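Local coordinates for protein D-alanyl-D-alanine carboxypeptidase (PDB 5TR7) that probably removes the C-terminal D-alanine from peptidoglycan precursors, acting as a penicillin-binding serine carboxypeptidase of the S11 family, at residues L90-I95 against Q174-N179; G203-S206 against Y210-V213; M40-I45 against P165-I170. All blocks are in the same frame, centred on the assembly; numbering follows the deposited sequence.

In the fold
The three contacts lie in the penicillin-binding domain, where a five-stranded antiparallel sheet packs with helices. Along the chain, the segments of contacts 1 and 3 alternate, 40-45, 90-95, 165-170 and 174-179, and contact 2 follows as the hairpin end at 203-213. Contacts 1 and 3 belong to the helical part, their centres about 13 Å apart, and touch where N91 of helix 87-95 meets E167 and I45. Contact 2, between edge strand 196-205 and its neighbour 209-218, is centred about 19 Å from the centre of each of the others and touches neither. The predicted catalytic residues S35, K38 and S98 lie near these elements, consistent with an active site between sheet and helices.

Contact 1 of 3, residues L90-I95 against Q174-N179; sequences LNRGII and QKFTYN
F176 is the residue through which strand 175-178 reaches helix 87-95, laying its phenyl ring against R92 and the backbone at G93. At F176 the chain sends its ring straight at the helix, with CG anti to the backbone N (chi1 -177°). R92 CB stands 3.6 Å from the centroid of the F176 ring and only 1° off the ring normal, a CH-pi contact over the middle of one face. The rest of the arginine crosses the phenylalanine at about a right angle and runs extended from CG to NE, with R92 CD 3.7 Å from F176 CE1. Its guanidinium, turned 46° from the plane of the ring, then leads away from the strand to a salt bridge with E173. The backbone N of G93 approaches the ring obliquely, 4.0 Å from F176 CE2. The two strands 175-178 and 181-184 form a small antiparallel hairpin over this helix, which runs on toward the SGN motif containing S98, predicted to be catalytic. F176 O accepts a hydrogen bond from Q97 NE2, just before S98, and the F176 backbone is hydrogen-bonded to Q183. Next along the strand, T177 OG1 is hydrogen-bonded to T182 OG1.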
loop_
_atom_site.group_PDB
_atom_site.type_symbol
_atom_site.label_atom_id
_atom_site.label_comp_id
_atom_site.label_asym_id
_atom_site.label_seq_id
_atom_site.Cartn_x
_atom_site.Cartn_y
_atom_site.Cartn_z
ATOM N N LEU A 90 12.653 8.794 2.312
ATOM C CA LEU A 90 12.403 7.702 1.387
ATOM C C LEU A 90 11.035 7.023 1.665
ATOM O O LEU A 90 10.307 6.610 0.739
ATOM C CB LEU A 90 13.528 6.652 1.462
ATOM C CG LEU A 90 14.851 7.055 0.782
ATOM C CD1 LEU A 90 15.908 5.963 1.046
ATOM C CD2 LEU A 90 14.722 7.296 -0.726
ATOM N N ASN A 91 10.745 6.844 2.956
ATOM C CA ASN A 91 9.471 6.276 3.391
ATOM C C ASN A 91 8.268 6.990 2.846
ATOM O O ASN A 91 7.350 6.381 2.358
ATOM C CB ASN A 91 9.423 6.338 4.884
ATOM C CG ASN A 91 9.565 5.055 5.457
ATOM O OD1 ASN A 91 10.647 4.631 5.867
ATOM N ND2 ASN A 91 8.470 4.340 5.425
ATOM N N ARG A 92 8.275 8.301 3.000
ATOM C CA ARG A 92 7.221 9.137 2.413
ATOM C C ARG A 92 7.219 9.059 0.917
ATOM O O ARG A 92 6.172 9.085 0.301
ATOM C CB ARG A 92 7.322 10.565 2.889
ATOM C CG ARG A 92 7.028 10.640 4.344
ATOM C CD ARG A 92 7.160 12.019 4.939
ATOM N NE ARG A 92 6.488 11.974 6.223
ATOM C CZ ARG A 92 6.962 11.328 7.299
ATOM N NH1 ARG A 92 8.141 10.719 7.290
ATOM N NH2 ARG A 92 6.245 11.330 8.409
ATOM N N GLY A 93 8.375 8.951 0.304
ATOM C CA GLY A 93 8.358 8.778 -1.165
ATOM C C GLY A 93 7.645 7.511 -1.585
ATOM O O GLY A 93 6.898 7.438 -2.593
ATOM N N ILE A 94 7.860 6.474 -0.791
ATOM C CA ILE A 94 7.183 5.223 -1.060
ATOM C C ILE A 94 5.650 5.335 -0.835
ATOM O O ILE A 94 4.840 5.014 -1.671
ATOM C CB ILE A 94 7.733 4.107 -0.132
ATOM C CG1 ILE A 94 9.177 3.774 -0.524
ATOM C CG2 ILE A 94 6.793 2.884 -0.118
ATOM C CD1 ILE A 94 9.905 2.792 0.431
ATOM N N ILE A 95 5.284 5.816 0.338
ATOM C CA ILE A 95 3.929 5.805 0.763
ATOM C C ILE A 95 3.071 6.874 0.103
ATOM O O ILE A 95 1.996 6.594 -0.330
ATOM C CB ILE A 95 3.882 5.957 2.306
ATOM C CG1 ILE A 95 4.393 4.659 2.969
ATOM C CG2 ILE A 95 2.465 6.299 2.789
ATOM C CD1 ILE A 95 4.700 4.824 4.467
ATOM N N GLN A 174 -1.154 14.004 2.887
ATOM C CA GLN A 174 -1.707 14.319 1.556
ATOM C C GLN A 174 -0.722 14.653 0.497
ATOM O O GLN A 174 -1.071 14.640 -0.731
ATOM C CB GLN A 174 -2.685 15.509 1.717
ATOM C CG GLN A 174 -3.913 15.080 2.509
ATOM C CD GLN A 174 -5.010 16.146 2.604
ATOM O OE1 GLN A 174 -4.830 17.311 2.309
ATOM N NE2 GLN A 174 -6.148 15.723 3.007
ATOM N N LYS A 175 0.478 15.032 0.930
ATOM C CA LYS A 175 1.495 15.378 -0.048
ATOM C C LYS A 175 2.873 15.317 0.527
ATOM O O LYS A 175 3.047 15.245 1.716
ATOM C CB LYS A 175 1.274 16.784 -0.547
ATOM C CG LYS A 175 1.397 17.882 0.485
ATOM C CD LYS A 175 0.647 19.107 -0.157
ATOM C CE LYS A 175 0.674 20.354 0.670
ATOM N NZ LYS A 175 2.009 21.007 0.609
ATOM N N PHE A 176 3.840 15.348 -0.369
ATOM C CA PHE A 176 5.213 15.302 0.040
ATOM C C PHE A 176 6.018 15.907 -1.062
ATOM O O PHE A 176 5.774 15.641 -2.238
ATOM C CB PHE A 176 5.678 13.876 0.249
ATOM C CG PHE A 176 7.070 13.766 0.729
ATOM C CD1 PHE A 176 7.421 14.286 1.966
ATOM C CD2 PHE A 176 8.008 13.030 0.010
ATOM C CE1 PHE A 176 8.732 14.161 2.424
ATOM C CE2 PHE A 176 9.307 12.870 0.479
ATOM C CZ PHE A 176 9.682 13.448 1.662
ATOM N N THR A 177 6.960 16.727 -0.642
ATOM C CA THR A 177 7.918 17.378 -1.472
ATOM C C THR A 177 9.357 16.814 -1.246
ATOM O O THR A 177 9.825 16.701 -0.117
ATOM C CB THR A 177 7.931 18.863 -1.125
ATOM O OG1 THR A 177 6.623 19.360 -1.324
ATOM C CG2 THR A 177 8.930 19.652 -2.014
ATOM N N TYR A 178 10.020 16.502 -2.352
ATOM C CA TYR A 178 11.410 16.105 -2.360
ATOM C C TYR A 178 12.095 16.759 -3.563
ATOM O O TYR A 178 11.604 16.700 -4.709
ATOM C CB TYR A 178 11.625 14.586 -2.367
ATOM C CG TYR A 178 13.088 14.274 -2.416
ATOM C CD1 TYR A 178 13.922 14.518 -1.308
ATOM C CD2 TYR A 178 13.660 13.797 -3.573
ATOM C CE1 TYR A 178 15.294 14.265 -1.363
ATOM C CE2 TYR A 178 15.018 13.567 -3.653
ATOM C CZ TYR A 178 15.823 13.774 -2.541
ATOM O OH TYR A 178 17.134 13.538 -2.686
ATOM N N ASN A 179 13.199 17.457 -3.266
ATOM C CA ASN A 179 13.994 18.091 -4.241
ATOM C C ASN A 179 13.181 19.113 -5.078
ATOM O O ASN A 179 13.411 19.303 -6.233
ATOM C CB ASN A 179 14.616 17.004 -5.125
ATOM C CG ASN A 179 15.952 17.421 -5.695
ATOM O OD1 ASN A 179 16.691 18.163 -5.104
ATOM N ND2 ASN A 179 16.271 16.908 -6.802
#

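Contact 2 of 3, residues G203-S206 against Y210-V213; sequences GHTS and YNLV
The imidazole of H204 meets the phenol ring of Y210 edge to face: H204 CD2 sits over the centre of one Y210 face, 3.6 Å from Y210 CD1, and the two planes are 81° apart. The ring centroids are 4.6 Å from each other. H204 reaches this position because its CG lies anti to the backbone N (chi1 -173°). The third flat group, the N211 amide, projects from the other face of the sheet; its ND2 donates to T205 OG1 at 3.0 Å, with the hydroxyl oxygen almost in the amide plane. The T205 hydroxyl donates a hydrogen bond to S32 O, and N211 OD1 accepts from G229 N, so both ends of the amide are held and its rotation is fixed. Between the strands, N211 N donates to G203 O at 2.7 Å and G203 N to N211 O at 3.1 Å, making G203 and N211 a hydrogen-bonded antiparallel pair; H204 and Y210 form the adjoining non-hydrogen-bonded one. This is the end of a beta hairpin whose edge strand carries the KTG motif, from K201 to G203, beside the predicted nucleophile S35, as in other penicillin-binding proteins.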
loop_
_atom_site.group_PDB
_atom_site.type_symbol
_atom_site.label_atom_id
_atom_site.label_comp_id
_atom_site.label_asym_id
_atom_site.label_seq_id
_atom_site.Cartn_x
_atom_site.Cartn_y
_atom_site.Cartn_z
ATOM N N GLY A 203 -3.367 2.002 -6.411
ATOM C CA GLY A 203 -2.547 1.369 -7.473
ATOM C C GLY A 203 -3.310 1.064 -8.708
ATOM O O GLY A 203 -4.547 1.168 -8.710
ATOM N N HIS A 204 -2.607 0.582 -9.736
ATOM C CA HIS A 204 -3.259 0.198 -11.008
ATOM C C HIS A 204 -2.679 -1.133 -11.502
ATOM O O HIS A 204 -1.482 -1.365 -11.410
ATOM C CB HIS A 204 -3.022 1.282 -12.047
ATOM C CG HIS A 204 -3.767 1.070 -13.324
ATOM N ND1 HIS A 204 -3.325 0.228 -14.320
ATOM C CD2 HIS A 204 -4.945 1.576 -13.753
ATOM C CE1 HIS A 204 -4.206 0.221 -15.303
ATOM N NE2 HIS A 204 -5.174 1.067 -14.999
ATOM N N THR A 205 -3.519 -2.013 -12.027
ATOM C CA THR A 205 -3.078 -3.335 -12.578
ATOM C C THR A 205 -3.454 -3.273 -14.056
ATOM O O THR A 205 -4.620 -3.240 -14.390
ATOM C CB THR A 205 -3.785 -4.495 -11.877
ATOM O OG1 THR A 205 -3.484 -4.496 -10.468
ATOM C CG2 THR A 205 -3.364 -5.878 -12.441
ATOM N N SER A 206 -2.454 -3.258 -14.922
ATOM C CA SER A 206 -2.669 -2.890 -16.328
ATOM C C SER A 206 -3.837 -3.479 -17.150
ATOM O O SER A 206 -4.475 -2.717 -17.912
ATOM C CB SER A 206 -1.361 -2.945 -17.082
ATOM O OG SER A 206 -1.063 -4.279 -17.181
ATOM N N TYR A 210 -8.054 0.300 -11.878
ATOM C CA TYR A 210 -7.634 0.996 -10.695
ATOM C C TYR A 210 -8.033 0.306 -9.427
ATOM O O TYR A 210 -9.173 -0.161 -9.272
ATOM C CB TYR A 210 -8.159 2.423 -10.657
ATOM C CG TYR A 210 -7.615 3.274 -11.763
ATOM C CD1 TYR A 210 -6.441 3.999 -11.580
ATOM C CD2 TYR A 210 -8.284 3.430 -12.943
ATOM C CE1 TYR A 210 -5.945 4.842 -12.557
ATOM C CE2 TYR A 210 -7.796 4.269 -13.935
ATOM C CZ TYR A 210 -6.636 4.967 -13.732
ATOM O OH TYR A 210 -6.177 5.760 -14.717
ATOM N N ASN A 211 -7.085 0.324 -8.481
ATOM C CA ASN A 211 -7.273 -0.285 -7.214
ATOM C C ASN A 211 -7.159 0.671 -6.040
ATOM O O ASN A 211 -6.383 1.595 -6.076
ATOM C CB ASN A 211 -6.143 -1.278 -7.052
ATOM C CG ASN A 211 -6.030 -2.215 -8.221
ATOM O OD1 ASN A 211 -7.033 -2.641 -8.797
ATOM N ND2 ASN A 211 -4.794 -2.538 -8.577
ATOM N N LEU A 212 -7.836 0.331 -4.937
ATOM C CA LEU A 212 -7.671 1.027 -3.704
ATOM C C LEU A 212 -7.819 0.134 -2.494
ATOM O O LEU A 212 -8.765 -0.629 -2.406
ATOM C CB LEU A 212 -8.723 2.134 -3.587
ATOM C CG LEU A 212 -8.637 2.962 -2.289
ATOM C CD1 LEU A 212 -7.271 3.597 -2.046
ATOM C CD2 LEU A 212 -9.682 4.076 -2.361
ATOM N N VAL A 213 -6.902 0.257 -1.552
ATOM C CA VAL A 213 -7.021 -0.389 -0.234
ATOM C C VAL A 213 -7.327 0.788 0.679
ATOM O O VAL A 213 -6.491 1.661 0.812
ATOM C CB VAL A 213 -5.774 -1.116 0.227
ATOM C CG1 VAL A 213 -5.992 -1.743 1.583
ATOM C CG2 VAL A 213 -5.508 -2.220 -0.709
#

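Contact 3 of 3, residues M40-I45 against P165-I170; sequences MTSYVI and PEEYAI
Helix 37-50 and the short helix 165-168 come nearest at S42 and E167, whose CA atoms are 7.2 Å apart, and no hydrogen bond links the two segments. E167 spans the gap: its chain, folded back about the CB-CG bond (chi2 -49°), carries the carboxylate onto the helix, where E167 OE1 lies 3.4 Å from S42 CB and 3.3 Å from S42 O. OE1 and S42 O are both acceptors when the acid is ionised, and no hydrogen bond is assigned between them. The E167 methylene arrives on the same carbonyl, CG being 3.4 Å from S42 O. One turn on, I45 brings a single methyl, CG2, to 4.0 Å from E167 OE1, with the two side chains crossing obliquely. The serine hydroxyl is engaged away from the glutamate: S42 OG is hydrogen-bonded to Y171 OH and to M39 O. E167 OE1, for its part, has a weak hydrogen bond with N91 ND2 of helix 87-95, and I95 of that helix also touches the glutamate, so three helices converge on this carboxylate. The contact therefore ties the segment after helix 150-163 to the middle of the helix that has the predicted proton acceptor K38 in its first turn; the S42 side chain is about 6 Å from that of K38 at the nearest atoms. Chemically, E167 is a buried acid whose OE1 has the S42 carbonyl oxygen, two isoleucine side chains and the N91 amide close by. A proton on the acid would probably relieve the approach of OE1 to S42 O, so such surroundings may raise its pKa.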
loop_
_atom_site.group_PDB
_atom_site.type_symbol
_atom_site.label_atom_id
_atom_site.label_comp_id
_atom_site.label_asym_id
_atom_site.label_seq_id
_atom_site.Cartn_x
_atom_site.Cartn_y
_atom_site.Cartn_z
ATOM N N MET A 40 3.433 -3.816 1.431
ATOM C CA MET A 40 4.234 -4.869 2.091
ATOM C C MET A 40 5.621 -4.298 2.369
ATOM O O MET A 40 6.220 -4.544 3.398
ATOM C CB MET A 40 4.298 -6.174 1.287
ATOM C CG MET A 40 5.216 -7.215 1.993
ATOM S SD MET A 40 4.691 -7.689 3.689
ATOM C CE MET A 40 3.317 -8.649 2.998
ATOM N N THR A 41 6.118 -3.498 1.445
ATOM C CA THR A 41 7.439 -2.884 1.607
ATOM C C THR A 41 7.455 -1.982 2.832
ATOM O O THR A 41 8.375 -2.050 3.674
ATOM C CB THR A 41 7.811 -2.123 0.334
ATOM O OG1 THR A 41 7.998 -3.077 -0.730
ATOM C CG2 THR A 41 9.082 -1.317 0.505
ATOM N N SER A 42 6.420 -1.169 2.966
ATOM C CA SER A 42 6.346 -0.254 4.110
ATOM C C SER A 42 6.118 -1.066 5.394
ATOM O O SER A 42 6.501 -0.610 6.468
ATOM C CB SER A 42 5.270 0.788 3.961
ATOM O OG SER A 42 4.026 0.227 4.318
ATOM N N TYR A 43 5.474 -2.232 5.293
ATOM C CA TYR A 43 5.230 -3.045 6.475
ATOM C C TYR A 43 6.579 -3.518 7.005
ATOM O O TYR A 43 6.868 -3.384 8.207
ATOM C CB TYR A 43 4.261 -4.227 6.205
ATOM C CG TYR A 43 3.964 -5.048 7.463
ATOM C CD1 TYR A 43 4.804 -6.065 7.844
ATOM C CD2 TYR A 43 2.852 -4.783 8.282
ATOM C CE1 TYR A 43 4.604 -6.754 9.030
ATOM C CE2 TYR A 43 2.624 -5.511 9.453
ATOM C CZ TYR A 43 3.503 -6.487 9.836
ATOM O OH TYR A 43 3.297 -7.184 10.985
ATOM N N VAL A 44 7.410 -4.081 6.127
ATOM C CA VAL A 44 8.739 -4.548 6.543
ATOM C C VAL A 44 9.576 -3.391 7.102
ATOM O O VAL A 44 10.192 -3.495 8.168
ATOM C CB VAL A 44 9.503 -5.232 5.376
ATOM C CG1 VAL A 44 10.883 -5.703 5.833
ATOM C CG2 VAL A 44 8.715 -6.431 4.853
ATOM N N ILE A 45 9.554 -2.254 6.403
ATOM C CA ILE A 45 10.277 -1.060 6.898
ATOM C C ILE A 45 9.777 -0.676 8.319
ATOM O O ILE A 45 10.542 -0.376 9.203
ATOM C CB ILE A 45 10.108 0.104 5.930
ATOM C CG1 ILE A 45 10.847 -0.203 4.624
ATOM C CG2 ILE A 45 10.579 1.423 6.530
ATOM C CD1 ILE A 45 10.429 0.777 3.500
ATOM N N PRO A 165 1.751 1.119 13.668
ATOM C CA PRO A 165 0.942 2.410 13.668
ATOM C C PRO A 165 1.713 3.666 13.212
ATOM O O PRO A 165 1.186 4.467 12.486
ATOM C CB PRO A 165 0.376 2.510 15.094
ATOM C CG PRO A 165 1.179 1.448 15.946
ATOM C CD PRO A 165 1.793 0.421 14.979
ATOM N N GLU A 166 2.981 3.762 13.571
ATOM C CA GLU A 166 3.853 4.888 13.177
ATOM C C GLU A 166 4.074 4.890 11.714
ATOM O O GLU A 166 4.244 5.942 11.126
ATOM C CB GLU A 166 5.153 4.936 13.949
ATOM C CG GLU A 166 4.971 5.212 15.485
ATOM C CD GLU A 166 4.253 6.496 15.875
ATOM O OE1 GLU A 166 4.503 7.514 15.225
ATOM O OE2 GLU A 166 3.277 6.486 16.689
ATOM N N GLU A 167 4.055 3.717 11.121
ATOM C CA GLU A 167 4.168 3.668 9.685
ATOM C C GLU A 167 2.822 4.028 9.113
ATOM O O GLU A 167 2.763 4.802 8.174
ATOM C CB GLU A 167 4.484 2.277 9.147
ATOM C CG GLU A 167 5.830 1.880 8.679
ATOM C CD GLU A 167 6.580 2.809 7.691
ATOM O OE1 GLU A 167 6.751 2.647 6.368
ATOM O OE2 GLU A 167 7.213 3.547 8.463
ATOM N N TYR A 168 1.730 3.482 9.691
ATOM C CA TYR A 168 0.369 3.706 9.150
ATOM C C TYR A 168 -0.036 5.166 9.154
ATOM O O TYR A 168 -0.756 5.593 8.264
ATOM C CB TYR A 168 -0.694 2.897 9.915
ATOM C CG TYR A 168 -2.050 3.081 9.309
ATOM C CD1 TYR A 168 -2.323 2.552 8.075
ATOM C CD2 TYR A 168 -3.045 3.866 9.940
ATOM C CE1 TYR A 168 -3.525 2.773 7.468
ATOM C CE2 TYR A 168 -4.239 4.135 9.293
ATOM C CZ TYR A 168 -4.462 3.553 8.056
ATOM O OH TYR A 168 -5.624 3.688 7.382
ATOM N N ALA A 169 0.435 5.916 10.145
ATOM C CA ALA A 169 0.050 7.338 10.231
ATOM C C ALA A 169 0.463 8.086 8.994
ATOM O O ALA A 169 -0.223 9.010 8.531
ATOM C CB ALA A 169 0.662 8.013 11.444
ATOM N N ILE A 170 1.524 7.608 8.380
ATOM C CA ILE A 170 2.031 8.310 7.225
ATOM C C ILE A 170 1.069 8.255 6.003
ATOM O O ILE A 170 1.125 9.122 5.173
ATOM C CB ILE A 170 3.439 7.818 6.891
ATOM C CG1 ILE A 170 4.395 8.039 8.080
ATOM C CG2 ILE A 170 4.008 8.550 5.678
ATOM C CD1 ILE A 170 5.781 7.391 7.856
#